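Local coordinates for fucolectin-related protein (Streptococcus pneumoniae, PDB 2WMF) that probably hydrolyses glycosidic bonds in host blood-group carbohydrate antigens, as a family 98 glycoside hydrolase, at residues N213-S224 against Y357-Y366; Y366-L374 against Y414-Q425. All blocks are in the same frame, centred on the assembly; numbering follows the deposited sequence.

Contact 1 of 2, residues N213-S224 against Y357-Y366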
loop_
_atom_site.group_PDB
_atom_site.type_symbol
_atom_site.label_atom_id
_atom_site.label_comp_id
_atom_site.label_asym_id
_atom_site.label_seq_id
_atom_site.Cartn_x
_atom_site.Cartn_y
_atom_site.Cartn_z
ATOM N N ASN A 213 -1.391 3.766 7.594
ATOM C CA ASN A 213 -2.636 3.368 8.279
ATOM C C ASN A 213 -2.518 2.663 9.642
ATOM O O ASN A 213 -3.490 2.083 10.150
ATOM C CB ASN A 213 -3.562 2.648 7.305
ATOM C CG ASN A 213 -3.030 1.360 6.794
ATOM O OD1 ASN A 213 -1.965 0.877 7.217
ATOM N ND2 ASN A 213 -3.780 0.764 5.838
ATOM N N THR A 214 -1.368 2.830 10.260
ATOM C CA THR A 214 -1.091 2.413 11.636
ATOM C C THR A 214 -2.177 2.762 12.682
ATOM O O THR A 214 -2.488 1.889 13.513
ATOM C CB THR A 214 0.242 3.075 12.108
ATOM O OG1 THR A 214 1.228 3.028 11.053
ATOM C CG2 THR A 214 0.802 2.402 13.378
ATOM N N PRO A 215 -2.653 4.027 12.707
ATOM C CA PRO A 215 -3.515 4.428 13.828
ATOM C C PRO A 215 -4.973 3.982 13.739
ATOM O O PRO A 215 -5.804 4.422 14.550
ATOM C CB PRO A 215 -3.417 5.956 13.821
ATOM C CG PRO A 215 -3.302 6.281 12.332
ATOM C CD PRO A 215 -2.413 5.185 11.803
ATOM N N ILE A 216 -5.281 3.099 12.775
ATOM C CA ILE A 216 -6.575 2.422 12.717
ATOM C C ILE A 216 -7.744 3.374 12.820
ATOM O O ILE A 216 -8.695 3.183 13.609
ATOM C CB ILE A 216 -6.679 1.192 13.689
ATOM C CG1 ILE A 216 -6.452 1.545 15.151
ATOM C CG2 ILE A 216 -5.725 0.098 13.265
ATOM C CD1 ILE A 216 -6.905 0.422 16.082
ATOM N N ARG A 217 -7.675 4.402 11.985
ATOM C CA ARG A 217 -8.740 5.427 11.857
ATOM C C ARG A 217 -8.603 6.048 10.468
ATOM O O ARG A 217 -7.493 6.093 9.890
ATOM C CB ARG A 217 -8.562 6.577 12.846
ATOM C CG ARG A 217 -8.472 6.279 14.279
ATOM C CD ARG A 217 -8.243 7.633 14.990
ATOM N NE ARG A 217 -9.359 8.538 14.717
ATOM C CZ ARG A 217 -10.557 8.468 15.295
ATOM N NH1 ARG A 217 -10.815 7.549 16.241
ATOM N NH2 ARG A 217 -11.501 9.323 14.924
ATOM N N ASP A 218 -9.719 6.499 9.937
ATOM C CA ASP A 218 -9.726 7.334 8.758
ATOM C C ASP A 218 -9.109 6.695 7.537
ATOM O O ASP A 218 -8.590 7.413 6.673
ATOM C CB ASP A 218 -9.006 8.676 9.021
ATOM C CG ASP A 218 -9.783 9.600 9.926
ATOM O OD1 ASP A 218 -10.927 9.270 10.334
ATOM O OD2 ASP A 218 -9.259 10.698 10.243
ATOM N N ASP A 219 -9.183 5.365 7.385
ATOM C CA ASP A 219 -8.518 4.732 6.224
ATOM C C ASP A 219 -9.100 5.182 4.864
ATOM O O ASP A 219 -8.346 5.426 3.903
ATOM C CB ASP A 219 -8.509 3.201 6.327
ATOM C CG ASP A 219 -7.508 2.682 7.367
ATOM O OD1 ASP A 219 -6.796 3.495 8.000
ATOM O OD2 ASP A 219 -7.397 1.440 7.503
ATOM N N ALA A 220 -10.434 5.267 4.777
ATOM C CA ALA A 220 -11.109 5.629 3.507
ATOM C C ALA A 220 -10.889 7.145 3.248
ATOM O O ALA A 220 -10.477 7.575 2.123
ATOM C CB ALA A 220 -12.609 5.265 3.556
ATOM N N GLY A 221 -11.097 7.965 4.273
ATOM C CA GLY A 221 -10.900 9.389 4.122
ATOM C C GLY A 221 -9.470 9.749 3.725
ATOM O O GLY A 221 -9.241 10.692 2.954
ATOM N N THR A 222 -8.501 9.011 4.265
ATOM C CA THR A 222 -7.112 9.327 4.017
ATOM C C THR A 222 -6.787 9.008 2.553
ATOM O O THR A 222 -6.113 9.791 1.876
ATOM C CB THR A 222 -6.129 8.629 4.998
ATOM O OG1 THR A 222 -6.381 9.077 6.348
ATOM C CG2 THR A 222 -4.626 8.912 4.645
ATOM N N ASP A 223 -7.217 7.848 2.085
ATOM C CA ASP A 223 -7.064 7.496 0.665
ATOM C C ASP A 223 -7.679 8.574 -0.233
ATOM O O ASP A 223 -7.110 8.911 -1.293
ATOM C CB ASP A 223 -7.688 6.167 0.350
ATOM C CG ASP A 223 -6.823 4.960 0.745
ATOM O OD1 ASP A 223 -5.661 5.129 1.111
ATOM O OD2 ASP A 223 -7.329 3.807 0.621
ATOM N N SER A 224 -8.855 9.072 0.130
ATOM C CA SER A 224 -9.579 10.061 -0.688
ATOM C C SER A 224 -8.802 11.380 -0.765
ATOM O O SER A 224 -8.703 12.036 -1.840
ATOM C CB SER A 224 -10.992 10.315 -0.150
ATOM O OG SER A 224 -11.832 9.196 -0.379
ATOM N N TYR A 357 -18.845 2.389 0.550
ATOM C CA TYR A 357 -17.798 1.442 0.303
ATOM C C TYR A 357 -16.843 1.077 1.405
ATOM O O TYR A 357 -15.941 0.265 1.188
ATOM C CB TYR A 357 -17.053 1.833 -0.928
ATOM C CG TYR A 357 -16.190 3.083 -0.925
ATOM C CD1 TYR A 357 -14.929 3.092 -0.359
ATOM C CD2 TYR A 357 -16.590 4.220 -1.612
ATOM C CE1 TYR A 357 -14.113 4.249 -0.419
ATOM C CE2 TYR A 357 -15.766 5.368 -1.686
ATOM C CZ TYR A 357 -14.531 5.342 -1.117
ATOM O OH TYR A 357 -13.717 6.441 -1.240
ATOM N N SER A 358 -17.038 1.641 2.593
ATOM C CA SER A 358 -16.316 1.159 3.764
ATOM C C SER A 358 -17.233 1.251 4.974
ATOM O O SER A 358 -17.666 2.356 5.371
ATOM C CB SER A 358 -15.030 1.962 4.061
ATOM O OG SER A 358 -14.399 1.435 5.235
ATOM N N ASN A 359 -17.477 0.086 5.581
ATOM C CA ASN A 359 -18.227 -0.005 6.835
ATOM C C ASN A 359 -17.332 0.272 8.046
ATOM O O ASN A 359 -17.828 0.426 9.178
ATOM C CB ASN A 359 -18.858 -1.407 6.992
ATOM C CG ASN A 359 -19.887 -1.766 5.900
ATOM O OD1 ASN A 359 -20.012 -2.950 5.521
ATOM N ND2 ASN A 359 -20.647 -0.778 5.435
ATOM N N ASP A 360 -16.000 0.315 7.837
ATOM C CA ASP A 360 -15.068 0.322 8.960
ATOM C C ASP A 360 -13.755 0.999 8.567
ATOM O O ASP A 360 -12.842 0.359 8.016
ATOM C CB ASP A 360 -14.745 -1.109 9.394
ATOM C CG ASP A 360 -13.849 -1.175 10.632
ATOM O OD1 ASP A 360 -13.449 -0.132 11.191
ATOM O OD2 ASP A 360 -13.505 -2.317 11.019
ATOM N N GLU A 361 -13.674 2.289 8.851
ATOM C CA GLU A 361 -12.482 3.084 8.507
ATOM C C GLU A 361 -11.275 2.787 9.399
ATOM O O GLU A 361 -10.191 3.325 9.162
ATOM C CB GLU A 361 -12.774 4.558 8.464
ATOM C CG GLU A 361 -13.612 5.055 7.303
ATOM C CD GLU A 361 -13.393 6.531 7.107
ATOM O OE1 GLU A 361 -12.287 6.879 6.615
ATOM O OE2 GLU A 361 -14.311 7.298 7.468
ATOM N N THR A 362 -11.434 1.909 10.402
ATOM C CA THR A 362 -10.310 1.496 11.226
ATOM C C THR A 362 -9.402 0.516 10.481
ATOM O O THR A 362 -8.262 0.319 10.880
ATOM C CB THR A 362 -10.687 0.897 12.612
ATOM O OG1 THR A 362 -11.150 -0.441 12.457
ATOM C CG2 THR A 362 -11.687 1.788 13.337
ATOM N N MET A 363 -9.928 -0.076 9.404
ATOM C CA MET A 363 -9.208 -1.071 8.633
ATOM C C MET A 363 -9.283 -0.763 7.130
ATOM O O MET A 363 -10.126 -0.000 6.684
ATOM C CB MET A 363 -9.813 -2.453 8.910
ATOM C CG MET A 363 -9.567 -2.882 10.364
ATOM S SD MET A 363 -7.847 -3.334 10.624
ATOM C CE MET A 363 -7.831 -5.002 9.868
ATOM N N PRO A 364 -8.321 -1.296 6.388
ATOM C CA PRO A 364 -8.115 -0.770 5.033
ATOM C C PRO A 364 -8.995 -1.351 3.950
ATOM O O PRO A 364 -9.105 -0.739 2.867
ATOM C CB PRO A 364 -6.637 -1.145 4.757
ATOM C CG PRO A 364 -6.412 -2.374 5.575
ATOM C CD PRO A 364 -7.207 -2.155 6.811
ATOM N N LEU A 365 -9.584 -2.535 4.156
ATOM C CA LEU A 365 -10.247 -3.193 3.025
ATOM C C LEU A 365 -11.557 -2.471 2.683
ATOM O O LEU A 365 -12.280 -2.035 3.557
ATOM C CB LEU A 365 -10.485 -4.691 3.273
ATOM C CG LEU A 365 -9.275 -5.522 3.693
ATOM C CD1 LEU A 365 -9.660 -7.012 3.952
ATOM C CD2 LEU A 365 -8.131 -5.372 2.652
ATOM N N TYR A 366 -11.819 -2.348 1.376
ATOM C CA TYR A 366 -13.082 -1.761 0.911
ATOM C C TYR A 366 -14.133 -2.870 0.661
ATOM O O TYR A 366 -13.797 -3.945 0.194
ATOM C CB TYR A 366 -12.859 -0.990 -0.383
ATOM C CG TYR A 366 -12.049 0.268 -0.145
ATOM C CD1 TYR A 366 -12.415 1.157 0.873
ATOM C CD2 TYR A 366 -10.881 0.545 -0.876
ATOM C CE1 TYR A 366 -11.687 2.322 1.101
ATOM C CE2 TYR A 366 -10.152 1.720 -0.649
ATOM C CZ TYR A 366 -10.554 2.612 0.336
ATOM O OH TYR A 366 -9.851 3.790 0.566
HETATM O O HOH W 1 -11.362 6.055 -0.081
#
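Glu361 lies against the first turn of helix 219-231, and its side chain can be followed outward along that turn. Its CG is anti to its own carbonyl carbon (chi1 -71°), and the chain runs on extended beyond it, a course that carries the carboxylate to the start of the helix. CB lies 3.8 Å from Asp219 N. CG and CD pass alongside the methyl of Ala220, and OE1 accepts a nearly straight bond from Gly221 N at 2.8 Å (N-H...O 168°), the amide approaching from above the carboxylate plane. The other oxygen, OE2, forms a salt bridge with Lys184, which also pairs with Asp218 OD1. The backbone of the same residue adds a bond: Asp219 N donates to Glu361 O at 2.9 Å, in the carbonyl plane and on a lone pair.

Farther along the helix Tyr366 OH donates to Asp223 OD2 at 2.5 Å, on the anti side of the carboxylate, with ring and carboxylate planes 65° apart. Ala220 CB sits at the edge of this ring, 3.9 Å from Tyr366 CE1. A water donates to both Ala220 O and Tyr366 OH and also bonds Tyr357 OH, which in turn accepts from the backbone N of Leu374. Ahead of the helix, Ile216 and Thr362 exchange reciprocal CA-H...O contacts.

The contact seats the loop 357-366 on the (beta/alpha)8 barrel, where the chain leaves strand 207-212 and enters helix 219-231. Glu361 meets the first turn twice, through its backbone O and through OE1; the negative charge of the carboxylate at this helix start probably interacts favourably with the helix dipole, while Lys184 would offset the like charges of Glu361 and Asp218.

Contact 2 of 2, residues Y366-L374 against Y414-Q425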
loop_
_atom_site.group_PDB
_atom_site.type_symbol
_atom_site.label_atom_id
_atom_site.label_comp_id
_atom_site.label_asym_id
_atom_site.label_seq_id
_atom_site.Cartn_x
_atom_site.Cartn_y
_atom_site.Cartn_z
ATOM N N TYR A 366 -11.819 -2.348 1.376
ATOM C CA TYR A 366 -13.082 -1.761 0.911
ATOM C C TYR A 366 -14.133 -2.870 0.661
ATOM O O TYR A 366 -13.797 -3.945 0.194
ATOM C CB TYR A 366 -12.859 -0.990 -0.383
ATOM C CG TYR A 366 -12.049 0.268 -0.145
ATOM C CD1 TYR A 366 -12.415 1.157 0.873
ATOM C CD2 TYR A 366 -10.881 0.545 -0.876
ATOM C CE1 TYR A 366 -11.687 2.322 1.101
ATOM C CE2 TYR A 366 -10.152 1.720 -0.649
ATOM C CZ TYR A 366 -10.554 2.612 0.336
ATOM O OH TYR A 366 -9.851 3.790 0.566
ATOM N N ASN A 367 -15.404 -2.586 0.911
ATOM C CA ASN A 367 -16.427 -3.607 0.649
ATOM C C ASN A 367 -16.862 -3.641 -0.818
ATOM O O ASN A 367 -17.251 -4.661 -1.344
ATOM C CB ASN A 367 -17.638 -3.325 1.486
ATOM C CG ASN A 367 -17.321 -3.311 2.959
ATOM O OD1 ASN A 367 -17.389 -4.370 3.644
ATOM N ND2 ASN A 367 -16.966 -2.156 3.464
ATOM N N ASN A 368 -16.798 -2.468 -1.440
ATOM C CA ASN A 368 -17.421 -2.202 -2.748
ATOM C C ASN A 368 -16.405 -1.449 -3.610
ATOM O O ASN A 368 -15.791 -0.495 -3.107
ATOM C CB ASN A 368 -18.665 -1.315 -2.489
ATOM C CG ASN A 368 -19.691 -1.363 -3.578
ATOM O OD1 ASN A 368 -19.429 -1.798 -4.699
ATOM N ND2 ASN A 368 -20.927 -0.949 -3.222
ATOM N N GLY A 369 -16.339 -1.776 -4.901
ATOM C CA GLY A 369 -15.517 -1.063 -5.867
ATOM C C GLY A 369 -16.278 -0.140 -6.805
ATOM O O GLY A 369 -15.675 0.454 -7.664
ATOM N N ARG A 370 -17.600 -0.046 -6.607
ATOM C CA ARG A 370 -18.528 0.677 -7.474
ATOM C C ARG A 370 -18.145 2.143 -7.722
ATOM O O ARG A 370 -18.431 2.695 -8.790
ATOM C CB ARG A 370 -19.951 0.600 -6.886
ATOM C CG ARG A 370 -21.024 1.283 -7.722
ATOM C CD ARG A 370 -22.376 0.926 -7.140
ATOM N NE ARG A 370 -23.468 1.620 -7.798
ATOM C CZ ARG A 370 -24.749 1.361 -7.575
ATOM N NH1 ARG A 370 -25.086 0.442 -6.671
ATOM N NH2 ARG A 370 -25.691 2.042 -8.201
ATOM N N TYR A 371 -17.574 2.795 -6.712
ATOM C CA TYR A 371 -17.307 4.240 -6.748
ATOM C C TYR A 371 -15.794 4.512 -6.837
ATOM O O TYR A 371 -15.381 5.660 -6.794
ATOM C CB TYR A 371 -17.874 4.918 -5.479
ATOM C CG TYR A 371 -19.237 4.387 -5.064
ATOM C CD1 TYR A 371 -20.413 4.904 -5.612
ATOM C CD2 TYR A 371 -19.348 3.330 -4.160
ATOM C CE1 TYR A 371 -21.667 4.383 -5.282
ATOM C CE2 TYR A 371 -20.614 2.795 -3.818
ATOM C CZ TYR A 371 -21.749 3.326 -4.369
ATOM O OH TYR A 371 -22.959 2.785 -3.969
ATOM N N HIS A 372 -14.985 3.460 -6.951
ATOM C CA HIS A 372 -13.539 3.573 -6.832
ATOM C C HIS A 372 -13.219 4.216 -5.477
ATOM O O HIS A 372 -14.039 4.150 -4.577
ATOM C CB HIS A 372 -12.964 4.398 -8.003
ATOM C CG HIS A 372 -13.518 3.996 -9.335
ATOM N ND1 HIS A 372 -13.105 2.852 -9.980
ATOM C CD2 HIS A 372 -14.467 4.562 -10.122
ATOM C CE1 HIS A 372 -13.805 2.708 -11.098
ATOM N NE2 HIS A 372 -14.622 3.743 -11.224
ATOM N N ILE A 373 -12.053 4.822 -5.346
ATOM C CA ILE A 373 -11.815 5.811 -4.263
ATOM C C ILE A 373 -12.485 7.133 -4.711
ATOM O O ILE A 373 -12.159 7.685 -5.787
ATOM C CB ILE A 373 -10.314 6.056 -4.008
ATOM C CG1 ILE A 373 -9.691 4.830 -3.317
ATOM C CG2 ILE A 373 -10.098 7.305 -3.169
ATOM C CD1 ILE A 373 -8.146 4.790 -3.401
ATOM N N LEU A 374 -13.450 7.621 -3.938
ATOM C CA LEU A 374 -14.095 8.914 -4.229
ATOM C C LEU A 374 -13.102 10.044 -3.828
ATOM O O LEU A 374 -12.673 10.111 -2.676
ATOM C CB LEU A 374 -15.397 9.045 -3.446
ATOM C CG LEU A 374 -16.637 8.428 -4.052
ATOM C CD1 LEU A 374 -17.792 8.376 -3.042
ATOM C CD2 LEU A 374 -17.058 9.281 -5.293
ATOM N N TYR A 414 -22.931 6.470 -10.424
ATOM C CA TYR A 414 -22.068 5.327 -10.592
ATOM C C TYR A 414 -22.974 4.101 -10.705
ATOM O O TYR A 414 -23.527 3.659 -9.716
ATOM C CB TYR A 414 -21.175 5.162 -9.355
ATOM C CG TYR A 414 -20.098 6.204 -9.213
ATOM C CD1 TYR A 414 -18.834 6.001 -9.768
ATOM C CD2 TYR A 414 -20.313 7.373 -8.490
ATOM C CE1 TYR A 414 -17.817 6.947 -9.614
ATOM C CE2 TYR A 414 -19.287 8.325 -8.350
ATOM C CZ TYR A 414 -18.040 8.094 -8.915
ATOM O OH TYR A 414 -17.041 9.070 -8.804
ATOM N N PRO A 415 -23.128 3.547 -11.905
ATOM C CA PRO A 415 -23.973 2.356 -12.024
ATOM C C PRO A 415 -23.444 1.142 -11.282
ATOM O O PRO A 415 -22.227 0.996 -11.068
ATOM C CB PRO A 415 -23.966 2.067 -13.514
ATOM C CG PRO A 415 -22.890 2.826 -14.060
ATOM C CD PRO A 415 -22.615 3.994 -13.203
ATOM N N LYS A 416 -24.369 0.278 -10.896
ATOM C CA LYS A 416 -24.006 -0.984 -10.240
ATOM C C LYS A 416 -23.470 -1.929 -11.317
ATOM O O LYS A 416 -24.126 -2.129 -12.364
ATOM C CB LYS A 416 -25.222 -1.592 -9.508
ATOM C CG LYS A 416 -24.845 -2.750 -8.573
ATOM C CD LYS A 416 -26.080 -3.323 -7.903
ATOM C CE LYS A 416 -25.747 -4.541 -7.119
ATOM N NZ LYS A 416 -26.883 -5.043 -6.284
ATOM N N LEU A 417 -22.275 -2.466 -11.072
ATOM C CA LEU A 417 -21.571 -3.254 -12.082
ATOM C C LEU A 417 -21.455 -4.748 -11.819
ATOM O O LEU A 417 -21.050 -5.492 -12.708
ATOM C CB LEU A 417 -20.155 -2.706 -12.317
ATOM C CG LEU A 417 -20.049 -1.224 -12.665
ATOM C CD1 LEU A 417 -18.605 -0.775 -12.945
ATOM C CD2 LEU A 417 -20.988 -0.873 -13.871
ATOM N N TYR A 418 -21.761 -5.214 -10.601
ATOM C CA TYR A 418 -21.676 -6.630 -10.336
ATOM C C TYR A 418 -22.657 -6.990 -9.225
ATOM O O TYR A 418 -23.160 -6.076 -8.542
ATOM C CB TYR A 418 -20.246 -7.046 -9.931
ATOM C CG TYR A 418 -19.772 -6.536 -8.576
ATOM C CD1 TYR A 418 -19.742 -7.389 -7.445
ATOM C CD2 TYR A 418 -19.353 -5.197 -8.409
ATOM C CE1 TYR A 418 -19.307 -6.913 -6.197
ATOM C CE2 TYR A 418 -18.926 -4.712 -7.143
ATOM C CZ TYR A 418 -18.848 -5.582 -6.065
ATOM O OH TYR A 418 -18.368 -5.124 -4.827
ATOM N N GLU A 419 -22.874 -8.295 -9.056
ATOM C CA GLU A 419 -23.699 -8.832 -7.987
ATOM C C GLU A 419 -22.843 -9.641 -7.018
ATOM O O GLU A 419 -21.774 -10.157 -7.368
ATOM C CB GLU A 419 -24.795 -9.742 -8.564
ATOM C CG GLU A 419 -25.759 -9.023 -9.492
ATOM C CD GLU A 419 -26.656 -8.042 -8.759
ATOM O OE1 GLU A 419 -26.830 -8.149 -7.541
ATOM O OE2 GLU A 419 -27.207 -7.130 -9.418
ATOM N N GLY A 420 -23.335 -9.773 -5.792
ATOM C CA GLY A 420 -22.641 -10.519 -4.745
ATOM C C GLY A 420 -22.195 -9.622 -3.604
ATOM O O GLY A 420 -22.562 -8.461 -3.524
ATOM N N ASP A 421 -21.470 -10.233 -2.668
ATOM C CA ASP A 421 -21.013 -9.563 -1.456
ATOM C C ASP A 421 -19.490 -9.365 -1.353
ATOM O O ASP A 421 -19.059 -8.818 -0.340
ATOM C CB ASP A 421 -21.530 -10.232 -0.172
ATOM C CG ASP A 421 -21.165 -11.717 -0.031
ATOM O OD1 ASP A 421 -20.440 -12.279 -0.879
ATOM O OD2 ASP A 421 -21.628 -12.341 0.988
ATOM N N GLY A 422 -18.722 -9.800 -2.361
ATOM C CA GLY A 422 -17.296 -9.503 -2.459
ATOM C C GLY A 422 -17.027 -8.077 -2.901
ATOM O O GLY A 422 -17.953 -7.319 -3.298
ATOM N N TYR A 423 -15.743 -7.719 -2.870
ATOM C CA TYR A 423 -15.256 -6.450 -3.395
ATOM C C TYR A 423 -14.862 -6.672 -4.856
ATOM O O TYR A 423 -14.066 -7.569 -5.173
ATOM C CB TYR A 423 -14.050 -5.961 -2.625
ATOM C CG TYR A 423 -13.316 -4.819 -3.290
ATOM C CD1 TYR A 423 -13.712 -3.496 -3.121
ATOM C CD2 TYR A 423 -12.229 -5.073 -4.112
ATOM C CE1 TYR A 423 -13.023 -2.426 -3.702
ATOM C CE2 TYR A 423 -11.521 -4.029 -4.727
ATOM C CZ TYR A 423 -11.940 -2.693 -4.536
ATOM O OH TYR A 423 -11.195 -1.678 -5.138
ATOM N N ALA A 424 -15.419 -5.859 -5.742
ATOM C CA ALA A 424 -14.972 -5.829 -7.151
ATOM C C ALA A 424 -15.011 -4.413 -7.694
ATOM O O ALA A 424 -15.956 -3.669 -7.443
ATOM C CB ALA A 424 -15.786 -6.772 -8.058
ATOM N N GLN A 425 -13.967 -4.069 -8.434
ATOM C CA GLN A 425 -13.773 -2.762 -9.043
ATOM C C GLN A 425 -13.413 -2.958 -10.522
ATOM O O GLN A 425 -12.508 -3.696 -10.830
ATOM C CB GLN A 425 -12.660 -1.986 -8.341
ATOM C CG GLN A 425 -12.501 -0.599 -8.876
ATOM C CD GLN A 425 -11.298 0.194 -8.335
ATOM O OE1 GLN A 425 -11.134 1.393 -8.687
ATOM N NE2 GLN A 425 -10.472 -0.441 -7.443
HETATM O O HOH W 2 -17.411 -6.825 0.299
HETATM O O HOH W 3 -19.742 2.309 -11.221
HETATM O O HOH W 4 -14.770 7.831 -8.354
HETATM O O HOH W 5 -9.875 3.368 -6.906
#
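Arg370 sends CG anti to its backbone N (chi1 -178°) and stays extended as far as NE, which brings its guanidinium to Tyr414 O; Gln425, also anti at chi1 (-176°) and extended, carries its amide to His372. The segment 366-374 includes an Asx turn, with Arg370 N donating to Asn368 OD1, and a type I turn over Gly369-His372, and packs against the chain that enters strand 423-427, an outermost strand of an antiparallel sheet.

Arg370 grips Tyr414 O side-on with two nitrogens, NE at 2.8 Å and NH2 at 3.1 Å, the oxygen lying in the guanidinium plane. The backbone N of Lys416 lies over one face of that group. Next to this grip Tyr371 turns its ring edge toward the face of Tyr414 in an offset edge-to-face pair, planes 72° apart, while Tyr371 CA makes a CH-pi contact over the same ring. Leu374 CD2 reaches the far end of the Tyr414 side chain, whose hydroxyl also bonds backbone amides of Lys336 and Ala337.

Gly369 fits closely against the strand, backbone to backbone, its CA 3.1 Å from Ala424 O. His372 ND1 donates to Gln425 OE1 at 2.8 Å, in the imidazole plane and on a lone pair of the amide oxygen, which also accepts from a water bound to Ile373 N.

The two contacts follow one another along the chain and share Tyr366, whose hydroxyl serves contact 1 and whose CB packs on Tyr423 in contact 2. Both are largely buried, but contact 1 lies about 12 Å from the centre of the chain and contact 2 about 19 Å, measured centre to centre, with slightly more exposed residues, Lys416 among them. Contact 1 joins the loop to the barrel through a carboxylate and a backbone carbonyl meeting helix amides, and a tyrosine hydroxyl meeting an aspartate; contact 2 ties its continuation to a beta sheet of the C-terminal region through arginine, histidine and aromatic rings. Ser224 OG to Leu374 O and Asn367 N to Tyr357 O, both probable hydrogen bonds, connect them directly.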